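Local atomic coordinates of 4-hydroxy-tetrahydrodipicolinate synthase (Aquifex aeolicus, PDB entry 2EHH), a protein that probably condenses pyruvate with aspartate semialdehyde to form 4-hydroxy-tetrahydrodipicolinate, a step of lysine biosynthesis through the diaminopimelate pathway. Residues I27-D32 with V209-V214. Residues are numbered along the deposited sequence; the frame is centred on the assembly and turned at random.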
loop_
_atom_site.group_PDB
_atom_site.type_symbol
_atom_site.label_atom_id
_atom_site.label_comp_id
_atom_site.label_asym_id
_atom_site.label_seq_id
_atom_site.Cartn_x
_atom_site.Cartn_y
_atom_site.Cartn_z
ATOM N N ILE A 27 -20.793 -5.589 -32.290
ATOM C CA ILE A 27 -20.699 -7.040 -32.353
ATOM C C ILE A 27 -20.175 -7.497 -33.715
ATOM O O ILE A 27 -19.301 -8.356 -33.790
ATOM C CB ILE A 27 -22.065 -7.691 -32.056
ATOM C CG1 ILE A 27 -22.436 -7.427 -30.593
ATOM C CG2 ILE A 27 -22.011 -9.189 -32.331
ATOM C CD1 ILE A 27 -23.764 -8.019 -30.158
ATOM N N GLU A 28 -20.706 -6.917 -34.786
ATOM C CA GLU A 28 -20.268 -7.269 -36.136
ATOM C C GLU A 28 -18.802 -6.881 -36.304
ATOM O O GLU A 28 -18.026 -7.588 -36.947
ATOM C CB GLU A 28 -21.124 -6.531 -37.171
ATOM C CG GLU A 28 -22.604 -6.861 -37.075
ATOM C CD GLU A 28 -22.900 -8.317 -37.392
ATOM O OE1 GLU A 28 -23.929 -8.829 -36.908
ATOM O OE2 GLU A 28 -22.110 -8.947 -38.129
ATOM N N PHE A 29 -18.434 -5.745 -35.722
ATOM C CA PHE A 29 -17.062 -5.252 -35.778
ATOM C C PHE A 29 -16.108 -6.341 -35.289
ATOM O O PHE A 29 -15.087 -6.623 -35.922
ATOM C CB PHE A 29 -16.937 -4.001 -34.898
ATOM C CG PHE A 29 -15.542 -3.443 -34.801
ATOM C CD1 PHE A 29 -14.876 -2.972 -35.930
ATOM C CD2 PHE A 29 -14.909 -3.345 -33.564
ATOM C CE1 PHE A 29 -13.604 -2.408 -35.826
ATOM C CE2 PHE A 29 -13.639 -2.783 -33.448
ATOM C CZ PHE A 29 -12.985 -2.312 -34.580
ATOM N N HIS A 30 -16.445 -6.966 -34.166
ATOM C CA HIS A 30 -15.581 -8.004 -33.622
ATOM C C HIS A 30 -15.648 -9.323 -34.367
ATOM O O HIS A 30 -14.662 -10.054 -34.424
ATOM C CB HIS A 30 -15.862 -8.200 -32.134
ATOM C CG HIS A 30 -15.298 -7.101 -31.292
ATOM N ND1 HIS A 30 -16.050 -6.030 -30.865
ATOM C CD2 HIS A 30 -14.023 -6.839 -30.920
ATOM C CE1 HIS A 30 -15.263 -5.151 -30.269
ATOM N NE2 HIS A 30 -14.028 -5.618 -30.290
ATOM N N VAL A 31 -16.803 -9.630 -34.947
ATOM C CA VAL A 31 -16.927 -10.867 -35.704
ATOM C C VAL A 31 -15.975 -10.821 -36.902
ATOM O O VAL A 31 -15.263 -11.782 -37.173
ATOM C CB VAL A 31 -18.376 -11.086 -36.218
ATOM C CG1 VAL A 31 -18.406 -12.237 -37.224
ATOM C CG2 VAL A 31 -19.299 -11.400 -35.053
ATOM N N ASP A 32 -15.942 -9.704 -37.617
ATOM C CA ASP A 32 -15.062 -9.645 -38.774
ATOM C C ASP A 32 -13.642 -9.157 -38.505
ATOM O O ASP A 32 -12.884 -8.916 -39.438
ATOM C CB ASP A 32 -15.715 -8.834 -39.902
ATOM C CG ASP A 32 -16.114 -7.442 -39.475
ATOM O OD1 ASP A 32 -17.014 -6.862 -40.127
ATOM O OD2 ASP A 32 -15.527 -6.926 -38.501
ATOM N N VAL A 209 -10.725 -1.113 -29.700
ATOM C CA VAL A 209 -10.312 -0.252 -30.797
ATOM C C VAL A 209 -9.286 -0.810 -31.777
ATOM O O VAL A 209 -9.218 -0.351 -32.914
ATOM C CB VAL A 209 -9.818 1.104 -30.261
ATOM C CG1 VAL A 209 -10.938 1.774 -29.475
ATOM C CG2 VAL A 209 -8.601 0.914 -29.384
ATOM N N MET A 210 -8.482 -1.776 -31.346
ATOM C CA MET A 210 -7.499 -2.391 -32.231
ATOM C C MET A 210 -7.555 -3.909 -32.069
ATOM O O MET A 210 -6.594 -4.540 -31.635
ATOM C CB MET A 210 -6.087 -1.861 -31.937
ATOM C CG MET A 210 -5.859 -0.438 -32.442
ATOM S SD MET A 210 -4.164 0.157 -32.266
ATOM C CE MET A 210 -3.377 -0.573 -33.698
ATOM N N PRO A 211 -8.699 -4.513 -32.431
ATOM C CA PRO A 211 -8.976 -5.955 -32.356
ATOM C C PRO A 211 -7.942 -6.832 -33.057
ATOM O O PRO A 211 -7.474 -7.831 -32.502
ATOM C CB PRO A 211 -10.345 -6.087 -33.031
ATOM C CG PRO A 211 -10.955 -4.740 -32.875
ATOM C CD PRO A 211 -9.806 -3.808 -33.100
ATOM N N ARG A 212 -7.606 -6.458 -34.286
ATOM C CA ARG A 212 -6.660 -7.221 -35.094
ATOM C C ARG A 212 -5.279 -7.322 -34.461
ATOM O O ARG A 212 -4.715 -8.412 -34.356
ATOM C CB ARG A 212 -6.545 -6.601 -36.490
ATOM C CG ARG A 212 -7.867 -6.543 -37.246
ATOM C CD ARG A 212 -7.720 -5.800 -38.563
ATOM N NE ARG A 212 -6.894 -6.531 -39.519
ATOM C CZ ARG A 212 -7.354 -7.447 -40.367
ATOM N NH1 ARG A 212 -8.647 -7.753 -40.390
ATOM N NH2 ARG A 212 -6.518 -8.058 -41.200
ATOM N N GLU A 213 -4.745 -6.184 -34.035
ATOM C CA GLU A 213 -3.422 -6.150 -33.426
ATOM C C GLU A 213 -3.360 -6.968 -32.144
ATOM O O GLU A 213 -2.438 -7.762 -31.949
ATOM C CB GLU A 213 -3.011 -4.706 -33.126
ATOM C CG GLU A 213 -2.826 -3.810 -34.347
ATOM C CD GLU A 213 -4.114 -3.544 -35.106
ATOM O OE1 GLU A 213 -5.206 -3.585 -34.495
ATOM O OE2 GLU A 213 -4.030 -3.270 -36.320
ATOM N N VAL A 214 -4.335 -6.772 -31.264
ATOM C CA VAL A 214 -4.350 -7.514 -30.011
ATOM C C VAL A 214 -4.425 -9.000 -30.313
ATOM O O VAL A 214 -3.736 -9.810 -29.696
ATOM C CB VAL A 214 -5.546 -7.108 -29.126
ATOM C CG1 VAL A 214 -5.610 -8.010 -27.904
ATOM C CG2 VAL A 214 -5.410 -5.651 -28.699
#
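With CG of Phe29 trans to the main-chain N (chi1 176°), its ring leans out from helix 20-31 to meet Pro211, while His30, in a different chi1 rotamer (-75°, CG trans to the carbonyl carbon), brings its imidazole to the same proline. The contact lies on the outer layer of the TIM barrel, where the C-terminal end of helix 20-31, the helix after the first strand, faces the N-terminal first turn of helix 211-223, the helix after the eighth; the first and last helices of the ring thus meet here. Pro211, directly after the N-cap residue Met210, is the common apolar partner: its side chain crosses those of Phe29 and His30 at about a right angle, with CG approaching each ring obliquely, 3.4 Å from Phe29 CE2 and 4.1 Å from His30 NE2. CD of the proline adds a contact of 3.8 Å with Phe29 CZ. The two aromatic residues also pack on each other, Phe29 CD2 standing 3.8 Å above the plane of the His30 imidazole, displaced toward the rim. Bonds outside the contact hold the imidazole: ND1 to the carbonyl oxygen of Leu26, one turn earlier, and NE2, weakly, to that of Asn207. No hydrogen bond joins the two segments. At the exposed margin the guanidinium of Arg212 presents its edge to the helix end, with NH1 4.5 Å from Asp32 O.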